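Local coordinates for RNA-dependent RNA Polymerase (Bombyx mori cytoplasmic polyhedrosis virus, PDB 6TZ0), which catalyses RNA-templated RNA synthesis, making plus strands by conservative transcription and complementary minus strands when the viral genome is replicated, at residues A[71-74]-A[75-79]; A[694-697]-A[698-701]; A[1073-1076]-A[1077-1080]. All coordinates share one frame; numbering follows the deposited sequence.

All three contacts are local, each built round one helix, and they lie far apart: about 63 Å separates the centres of contacts 1 and 3, and about 50 Å separates the centre of contact 2 from each of the others. Contact 1, in the N-terminal part of the chain, is a surface turn with a proline and two isoleucines on its packed side and a pair of asparagines on its outer side. Contact 2, in the polymerase domain, and contact 3, in the C-terminal part, are partly buried and share a serine hydroxyl bonded to the carbonyl three residues back. They differ in the histidine rings of contact 2 and the aliphatic packing and less even bond ladder of contact 3.

Contact 1: residues A[71-74]-A[75-79]; sequences IPNE and ITNPK
Pro72 and Ile75 meet at the start of a single-turn helix, 73-76, with Pro72 in the N-cap position. Their side chains run side by side and point the same way, Pro72 CG lying 3.8 Å from Ile75 CG1. CG1 of Ile75 stands beside its own backbone N, which brings this branch alongside the proline ring. This is the tightly packed side of the turn: Ile71 and Ile75 also rest on Leu173 and Leu174 of helix 166-175, and Ile71 and Pro72 touch Leu235 of helix 224-237. Ile71 reaches over the turn with its methyl CG2, which comes 4.1 Å from Thr76 CG2 where the two side chains cross obliquely. The backbone follows with a weak hydrogen bond from Ile75 N to Pro72 O (3.4 Å) and a firmer one from Asn77 N to Asn73 O (2.8 Å), the i to i+4 bond of a helical turn.

The other side is exposed and polar. Asn73 extends its amide past the turn, with CG opposite the backbone N (chi1 -161°), so that OD1 approaches ND2 of Asn77; the two amide planes are turned 72° apart. A hydrogen bond between these atoms is plausible, but their modelled separation is too short to be trusted. Thr76 OG1 lies nearby, 3.6 Å from Asn73 OD1. Glu74 bends at chi2 and its side chain touches Lys239, as does Pro72. Asn77 is the first residue to leave helical geometry, and Pro78 leads the chain away past Ala200 toward Lys79, which pairs with Asp85 in a salt bridge. The turn thus rests its apolar side on helices 166-175 and 224-237. At the exit, Pro78 CA directs its C-H at Glu74 O across 3.4 Å, with 143° at the hydrogen.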
ATOM      1  N   ILE A  71      38.113  12.372  14.278  1.00 46.74           N
ATOM      2  CA  ILE A  71      37.467  12.718  13.021  1.00 46.74           C
ATOM      3  C   ILE A  71      38.441  12.380  11.888  1.00 46.74           C
ATOM      4  O   ILE A  71      39.573  12.863  11.909  1.00 46.74           O
ATOM      5  CB  ILE A  71      37.050  14.191  12.953  1.00 46.74           C
ATOM      6  CG1 ILE A  71      36.004  14.477  14.026  1.00 46.74           C
ATOM      7  CG2 ILE A  71      36.480  14.534  11.598  1.00 46.74           C
ATOM      8  CD1 ILE A  71      35.659  15.909  14.164  1.00 46.74           C
ATOM      9  N   PRO A  72      38.050  11.574  10.913  1.00 47.52           N
ATOM     10  CA  PRO A  72      38.988  11.153   9.868  1.00 47.52           C
ATOM     11  C   PRO A  72      39.274  12.267   8.870  1.00 47.52           C
ATOM     12  O   PRO A  72      38.582  13.283   8.804  1.00 47.52           O
ATOM     13  CB  PRO A  72      38.263   9.984   9.199  1.00 47.52           C
ATOM     14  CG  PRO A  72      36.825  10.270   9.425  1.00 47.52           C
ATOM     15  CD  PRO A  72      36.736  10.923  10.767  1.00 47.52           C
ATOM     16  N   ASN A  73      40.323  12.043   8.075  1.00 48.85           N
ATOM     17  CA  ASN A  73      40.794  13.065   7.149  1.00 48.85           C
ATOM     18  C   ASN A  73      39.859  13.216   5.958  1.00 48.85           C
ATOM     19  O   ASN A  73      39.804  14.286   5.346  1.00 48.85           O
ATOM     20  CB  ASN A  73      42.205  12.722   6.675  1.00 48.85           C
ATOM     21  CG  ASN A  73      42.943  13.917   6.106  1.00 48.85           C
ATOM     22  OD1 ASN A  73      42.454  15.046   6.142  1.00 48.85           O
ATOM     23  ND2 ASN A  73      44.125  13.670   5.562  1.00 48.85           N
ATOM     24  N   GLU A  74      39.097  12.169   5.630  1.00 48.67           N
ATOM     25  CA  GLU A  74      38.189  12.207   4.489  1.00 48.67           C
ATOM     26  C   GLU A  74      36.986  13.115   4.716  1.00 48.67           C
ATOM     27  O   GLU A  74      36.304  13.468   3.750  1.00 48.67           O
ATOM     28  CB  GLU A  74      37.700  10.798   4.160  1.00 48.67           C
ATOM     29  CG  GLU A  74      38.758   9.850   3.629  1.00 48.67           C
ATOM     30  CD  GLU A  74      39.528   9.136   4.724  1.00 48.67           C
ATOM     31  OE1 GLU A  74      39.216   9.343   5.914  1.00 48.67           O
ATOM     32  OE2 GLU A  74      40.445   8.358   4.394  1.00 48.67           O
ATOM     33  N   ILE A  75      36.702  13.492   5.956  1.00 46.81           N
ATOM     34  CA  ILE A  75      35.600  14.398   6.248  1.00 46.81           C
ATOM     35  C   ILE A  75      36.055  15.850   6.212  1.00 46.81           C
ATOM     36  O   ILE A  75      35.394  16.704   5.618  1.00 46.81           O
ATOM     37  CB  ILE A  75      34.970  14.027   7.607  1.00 46.81           C
ATOM     38  CG1 ILE A  75      34.442  12.593   7.567  1.00 46.81           C
ATOM     39  CG2 ILE A  75      33.848  14.980   7.971  1.00 46.81           C
ATOM     40  CD1 ILE A  75      33.359  12.377   6.543  1.00 46.81           C
ATOM     41  N   THR A  76      37.193  16.153   6.840  1.00 48.42           N
ATOM     42  CA  THR A  76      37.703  17.520   6.825  1.00 48.42           C
ATOM     43  C   THR A  76      38.334  17.862   5.482  1.00 48.42           C
ATOM     44  O   THR A  76      38.237  19.004   5.021  1.00 48.42           O
ATOM     45  CB  THR A  76      38.711  17.724   7.953  1.00 48.42           C
ATOM     46  OG1 THR A  76      39.804  16.817   7.785  1.00 48.42           O
ATOM     47  CG2 THR A  76      38.063  17.473   9.299  1.00 48.42           C
ATOM     48  N   ASN A  77      38.982  16.887   4.840  1.00 48.39           N
ATOM     49  CA  ASN A  77      39.600  17.057   3.527  1.00 48.39           C
ATOM     50  C   ASN A  77      38.922  16.088   2.569  1.00 48.39           C
ATOM     51  O   ASN A  77      39.418  14.972   2.352  1.00 48.39           O
ATOM     52  CB  ASN A  77      41.102  16.800   3.584  1.00 48.39           C
ATOM     53  CG  ASN A  77      41.824  17.794   4.454  1.00 48.39           C
ATOM     54  OD1 ASN A  77      41.557  18.993   4.400  1.00 48.39           O
ATOM     55  ND2 ASN A  77      42.734  17.299   5.281  1.00 48.39           N
ATOM     56  N   PRO A  78      37.791  16.473   1.981  1.00 45.53           N
ATOM     57  CA  PRO A  78      37.055  15.543   1.122  1.00 45.53           C
ATOM     58  C   PRO A  78      37.752  15.346  -0.213  1.00 45.53           C
ATOM     59  O   PRO A  78      38.471  16.221  -0.698  1.00 45.53           O
ATOM     60  CB  PRO A  78      35.701  16.233   0.934  1.00 45.53           C
ATOM     61  CG  PRO A  78      35.625  17.242   2.014  1.00 45.53           C
ATOM     62  CD  PRO A  78      37.023  17.701   2.216  1.00 45.53           C
ATOM     63  N   LYS A  79      37.521  14.182  -0.810  1.00 44.53           N
ATOM     64  CA  LYS A  79      38.084  13.903  -2.117  1.00 44.53           C
ATOM     65  C   LYS A  79      37.348  14.702  -3.188  1.00 44.53           C
ATOM     66  O   LYS A  79      36.287  15.286  -2.955  1.00 44.53           O
ATOM     67  CB  LYS A  79      37.991  12.419  -2.455  1.00 44.53           C
ATOM     68  CG  LYS A  79      36.578  11.977  -2.762  1.00 44.53           C
ATOM     69  CD  LYS A  79      36.522  10.543  -3.221  1.00 44.53           C
ATOM     70  CE  LYS A  79      35.111  10.181  -3.632  1.00 44.53           C
ATOM     71  NZ  LYS A  79      35.006   8.784  -4.121  1.00 44.53           N
TER

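Contact 2: residues A[694-697]-A[698-701]; sequences HDHA and VSNA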
ATOM      1  N   HIS A 694      13.608 -28.643  17.330  1.00 33.72           N
ATOM      2  CA  HIS A 694      14.604 -28.404  16.294  1.00 33.72           C
ATOM      3  C   HIS A 694      14.230 -29.097  14.989  1.00 33.72           C
ATOM      4  O   HIS A 694      14.391 -28.512  13.913  1.00 33.72           O
ATOM      5  CB  HIS A 694      15.981 -28.847  16.780  1.00 33.72           C
ATOM      6  CG  HIS A 694      17.078 -28.618  15.787  1.00 33.72           C
ATOM      7  ND1 HIS A 694      17.526 -27.360  15.450  1.00 33.72           N
ATOM      8  CD2 HIS A 694      17.834 -29.488  15.078  1.00 33.72           C
ATOM      9  CE1 HIS A 694      18.500 -27.464  14.564  1.00 33.72           C
ATOM     10  NE2 HIS A 694      18.708 -28.745  14.323  1.00 33.72           N
ATOM     11  N   ASP A 695      13.688 -30.319  15.068  1.00 32.59           N
ATOM     12  CA  ASP A 695      13.258 -31.036  13.867  1.00 32.59           C
ATOM     13  C   ASP A 695      12.130 -30.299  13.153  1.00 32.59           C
ATOM     14  O   ASP A 695      12.168 -30.125  11.926  1.00 32.59           O
ATOM     15  CB  ASP A 695      12.821 -32.450  14.250  1.00 32.59           C
ATOM     16  CG  ASP A 695      12.651 -33.373  13.050  1.00 32.59           C
ATOM     17  OD1 ASP A 695      12.920 -32.965  11.901  1.00 32.59           O
ATOM     18  OD2 ASP A 695      12.225 -34.526  13.258  1.00 32.59           O
ATOM     19  N   HIS A 696      11.158 -29.800  13.911  1.00 27.81           N
ATOM     20  CA  HIS A 696      10.003 -29.157  13.301  1.00 27.81           C
ATOM     21  C   HIS A 696      10.366 -27.788  12.734  1.00 27.81           C
ATOM     22  O   HIS A 696       9.877 -27.404  11.660  1.00 27.81           O
ATOM     23  CB  HIS A 696       8.888 -29.076  14.342  1.00 27.81           C
ATOM     24  CG  HIS A 696       7.540 -28.763  13.779  1.00 27.81           C
ATOM     25  ND1 HIS A 696       6.435 -28.590  14.579  1.00 27.81           N
ATOM     26  CD2 HIS A 696       7.118 -28.574  12.511  1.00 27.81           C
ATOM     27  CE1 HIS A 696       5.386 -28.324  13.827  1.00 27.81           C
ATOM     28  NE2 HIS A 696       5.774 -28.304  12.567  1.00 27.81           N
ATOM     29  N   ALA A 697      11.275 -27.065  13.399  1.00 28.59           N
ATOM     30  CA  ALA A 697      11.703 -25.767  12.885  1.00 28.59           C
ATOM     31  C   ALA A 697      12.563 -25.913  11.635  1.00 28.59           C
ATOM     32  O   ALA A 697      12.428 -25.123  10.691  1.00 28.59           O
ATOM     33  CB  ALA A 697      12.452 -25.002  13.973  1.00 28.59           C
ATOM     34  N   VAL A 698      13.431 -26.928  11.596  1.00 27.78           N
ATOM     35  CA  VAL A 698      14.227 -27.185  10.400  1.00 27.78           C
ATOM     36  C   VAL A 698      13.337 -27.623   9.240  1.00 27.78           C
ATOM     37  O   VAL A 698      13.570 -27.235   8.087  1.00 27.78           O
ATOM     38  CB  VAL A 698      15.335 -28.205  10.729  1.00 27.78           C
ATOM     39  CG1 VAL A 698      15.998 -28.758   9.488  1.00 27.78           C
ATOM     40  CG2 VAL A 698      16.395 -27.533  11.561  1.00 27.78           C
ATOM     41  N   SER A 699      12.265 -28.369   9.527  1.00 27.85           N
ATOM     42  CA  SER A 699      11.359 -28.779   8.457  1.00 27.85           C
ATOM     43  C   SER A 699      10.570 -27.596   7.898  1.00 27.85           C
ATOM     44  O   SER A 699      10.338 -27.522   6.686  1.00 27.85           O
ATOM     45  CB  SER A 699      10.413 -29.864   8.957  1.00 27.85           C
ATOM     46  OG  SER A 699       9.536 -29.346   9.935  1.00 27.85           O
ATOM     47  N   ASN A 700      10.168 -26.655   8.762  1.00 28.25           N
ATOM     48  CA  ASN A 700       9.511 -25.441   8.275  1.00 28.25           C
ATOM     49  C   ASN A 700      10.455 -24.577   7.448  1.00 28.25           C
ATOM     50  O   ASN A 700      10.049 -24.007   6.425  1.00 28.25           O
ATOM     51  CB  ASN A 700       8.958 -24.621   9.433  1.00 28.25           C
ATOM     52  CG  ASN A 700       7.702 -25.202  10.003  1.00 28.25           C
ATOM     53  OD1 ASN A 700       6.869 -25.739   9.279  1.00 28.25           O
ATOM     54  ND2 ASN A 700       7.528 -25.059  11.304  1.00 28.25           N
ATOM     55  N   ALA A 701      11.719 -24.478   7.864  1.00 28.70           N
ATOM     56  CA  ALA A 701      12.694 -23.717   7.091  1.00 28.70           C
ATOM     57  C   ALA A 701      12.947 -24.353   5.731  1.00 28.70           C
ATOM     58  O   ALA A 701      13.027 -23.651   4.715  1.00 28.70           O
ATOM     59  CB  ALA A 701      13.998 -23.596   7.873  1.00 28.70           C
TER
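His694 and Val698 meet one turn apart on helix 690-705, where the valine methyl CG2 sits over a face of the imidazole ring. Val698 CG2 stands 3.9 Å from the centroid of the His694 ring, 21° off the normal and offset toward the rim, a CH-pi contact in which His694 CE1 is the nearest ring atom to Val698 CG2, at 3.7 Å. The torsion of His694 sets this up: CG lies opposite the backbone N and beside the carbonyl carbon (chi1 -179°), and the ring swings down along the helix to the valine. Beneath the pair, Val698 N bonds to His694 O at 3.0 Å, the first rung of a regular alpha-helical ladder that continues through Ser699 N to Asp695 O, Asn700 N to His696 O and Ala701 N to Ala697 O.

One carbonyl of this ladder is gripped twice. His696 O receives Asn700 N at 3.0 Å and Ser699 OG at 2.6 Å, both from the same face of the carbonyl plane; the hydroxyl comes in well bent, at 113° to the C=O bond. Ser699 OG also lies in the plane of the His696 ring, at its edge, 3.6 Å from His696 CD2. Asn700 ND2 approaches that ring obliquely, 3.7 Å from His696 CD2.

Second-shell residues position these groups. Asn700 OD1 accepts a hydrogen bond from Asn659 ND2, His696 ND1 a weak one from Cys671 N, and Phe291 stacks on His694. The helix follows strands 672-677 and 682-687, whose turn carries Asp680 and Asp681, consistent with palm motif D. These aspartates, with Asp547 and Val548, bind magnesium in another structure of this polymerase, though none is modelled here. His696 and Ser699 pack on helix 644-665, Ala697 and Asn700 on strand 682-687, next to strand 541-548.

Contact 3: residues A[1073-1076]-A[1077-1080]; sequences RLDV and ASIR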
ATOM      1  N   ARG A1073     -18.972   2.151  32.477  1.00 75.74           N
ATOM      2  CA  ARG A1073     -18.597   2.403  31.092  1.00 75.74           C
ATOM      3  C   ARG A1073     -19.478   3.456  30.447  1.00 75.74           C
ATOM      4  O   ARG A1073     -18.977   4.317  29.719  1.00 75.74           O
ATOM      5  CB  ARG A1073     -18.650   1.093  30.288  1.00 75.74           C
ATOM      6  CG  ARG A1073     -18.266   1.236  28.828  1.00 75.74           C
ATOM      7  CD  ARG A1073     -16.828   1.702  28.701  1.00 75.74           C
ATOM      8  NE  ARG A1073     -15.877   0.717  29.210  1.00 75.74           N
ATOM      9  CZ  ARG A1073     -14.603   0.978  29.481  1.00 75.74           C
ATOM     10  NH1 ARG A1073     -13.810   0.022  29.939  1.00 75.74           N
ATOM     11  NH2 ARG A1073     -14.121   2.199  29.302  1.00 75.74           N
ATOM     12  N   LEU A1074     -20.781   3.426  30.716  1.00 75.12           N
ATOM     13  CA  LEU A1074     -21.680   4.402  30.117  1.00 75.12           C
ATOM     14  C   LEU A1074     -21.538   5.759  30.800  1.00 75.12           C
ATOM     15  O   LEU A1074     -21.455   6.799  30.135  1.00 75.12           O
ATOM     16  CB  LEU A1074     -23.115   3.877  30.196  1.00 75.12           C
ATOM     17  CG  LEU A1074     -24.240   4.459  29.343  1.00 75.12           C
ATOM     18  CD1 LEU A1074     -25.228   3.353  29.031  1.00 75.12           C
ATOM     19  CD2 LEU A1074     -24.953   5.590  30.044  1.00 75.12           C
ATOM     20  N   ASP A1075     -21.459   5.760  32.132  1.00 72.68           N
ATOM     21  CA  ASP A1075     -21.495   7.011  32.883  1.00 72.68           C
ATOM     22  C   ASP A1075     -20.140   7.713  32.861  1.00 72.68           C
ATOM     23  O   ASP A1075     -20.063   8.940  32.997  1.00 72.68           O
ATOM     24  CB  ASP A1075     -21.953   6.731  34.316  1.00 72.68           C
ATOM     25  CG  ASP A1075     -22.300   7.990  35.077  1.00 72.68           C
ATOM     26  OD1 ASP A1075     -23.349   8.597  34.777  1.00 72.68           O
ATOM     27  OD2 ASP A1075     -21.539   8.367  35.986  1.00 72.68           O
ATOM     28  N   VAL A1076     -19.054   6.951  32.697  1.00 67.84           N
ATOM     29  CA  VAL A1076     -17.735   7.564  32.548  1.00 67.84           C
ATOM     30  C   VAL A1076     -17.594   8.181  31.169  1.00 67.84           C
ATOM     31  O   VAL A1076     -17.330   9.381  31.023  1.00 67.84           O
ATOM     32  CB  VAL A1076     -16.620   6.532  32.792  1.00 67.84           C
ATOM     33  CG1 VAL A1076     -15.268   7.149  32.491  1.00 67.84           C
ATOM     34  CG2 VAL A1076     -16.651   6.031  34.200  1.00 67.84           C
ATOM     35  N   ALA A1077     -17.797   7.363  30.133  1.00 72.33           N
ATOM     36  CA  ALA A1077     -17.543   7.791  28.765  1.00 72.33           C
ATOM     37  C   ALA A1077     -18.592   8.778  28.282  1.00 72.33           C
ATOM     38  O   ALA A1077     -18.382   9.457  27.276  1.00 72.33           O
ATOM     39  CB  ALA A1077     -17.484   6.579  27.838  1.00 72.33           C
ATOM     40  N   SER A1078     -19.722   8.870  28.983  1.00 71.29           N
ATOM     41  CA  SER A1078     -20.710   9.892  28.663  1.00 71.29           C
ATOM     42  C   SER A1078     -20.176  11.282  28.965  1.00 71.29           C
ATOM     43  O   SER A1078     -20.075  12.131  28.077  1.00 71.29           O
ATOM     44  CB  SER A1078     -21.986   9.639  29.451  1.00 71.29           C
ATOM     45  OG  SER A1078     -21.768   9.860  30.832  1.00 71.29           O
ATOM     46  N   ILE A1079     -19.813  11.529  30.224  1.00 65.93           N
ATOM     47  CA  ILE A1079     -19.342  12.856  30.582  1.00 65.93           C
ATOM     48  C   ILE A1079     -17.923  13.084  30.081  1.00 65.93           C
ATOM     49  O   ILE A1079     -17.481  14.234  29.993  1.00 65.93           O
ATOM     50  CB  ILE A1079     -19.490  13.081  32.103  1.00 65.93           C
ATOM     51  CG1 ILE A1079     -18.629  12.130  32.932  1.00 65.93           C
ATOM     52  CG2 ILE A1079     -20.941  12.931  32.523  1.00 65.93           C
ATOM     53  CD1 ILE A1079     -17.370  12.761  33.470  1.00 65.93           C
ATOM     54  N   ARG A1080     -17.196  12.025  29.730  1.00 64.35           N
ATOM     55  CA  ARG A1080     -15.919  12.225  29.051  1.00 64.35           C
ATOM     56  C   ARG A1080     -16.132  12.475  27.560  1.00 64.35           C
ATOM     57  O   ARG A1080     -15.859  13.567  27.054  1.00 64.35           O
ATOM     58  CB  ARG A1080     -15.010  11.015  29.291  1.00 64.35           C
ATOM     59  CG  ARG A1080     -13.635  11.085  28.640  1.00 64.35           C
ATOM     60  CD  ARG A1080     -13.499  10.215  27.407  1.00 64.35           C
ATOM     61  NE  ARG A1080     -12.130  10.218  26.901  1.00 64.35           N
ATOM     62  CZ  ARG A1080     -11.182   9.393  27.327  1.00 64.35           C
ATOM     63  NH1 ARG A1080     -11.455   8.498  28.265  1.00 64.35           N
ATOM     64  NH2 ARG A1080      -9.959   9.460  26.814  1.00 64.35           N
TER
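Arg1073 O accepts a long hydrogen bond from Ala1077 N (3.3 Å) at the entry of helix 1074-1080, a two-turn helix in the C-terminal part of the chain, consistent with the bracelet of reoviral polymerases. The donor sits 44° out of the carbonyl plane. Leu1074 comes next: Leu1074 O accepts a hydrogen bond from Ser1078 N at 2.9 Å, while the leucine side chain turns from the second segment to Tyr1083 and Tyr1130.

Asp1075 departs from the regular ladder. Ile1079 N lies 3.8 Å from Asp1075 O, and the hydroxyl of Ser1078 bonds to that oxygen instead, Ser1078 OG reaching Asp1075 O at 2.9 Å from 55° above the carbonyl plane. A chi1 of 68° tucks OG between the serine's own N and carbonyl carbon, folded back over the preceding turn. Ile1079 CG1, set likewise, comes 3.5 Å from Asp1075 O.

Val1076 is buried. With Ile1079 it packs on Ile1180 of helix 1174-1188, so both aliphatic side chains join this helix to that one, while Leu1074 and Ser1078 face Tyr1130 of helix 1118-1132. Arg1080 leads its guanidinium away to a cation-pi contact with Tyr1141. Its backbone closes the ladder: Arg1080 N hydrogen-bonds to Val1076 O at 2.9 Å, in the carbonyl plane.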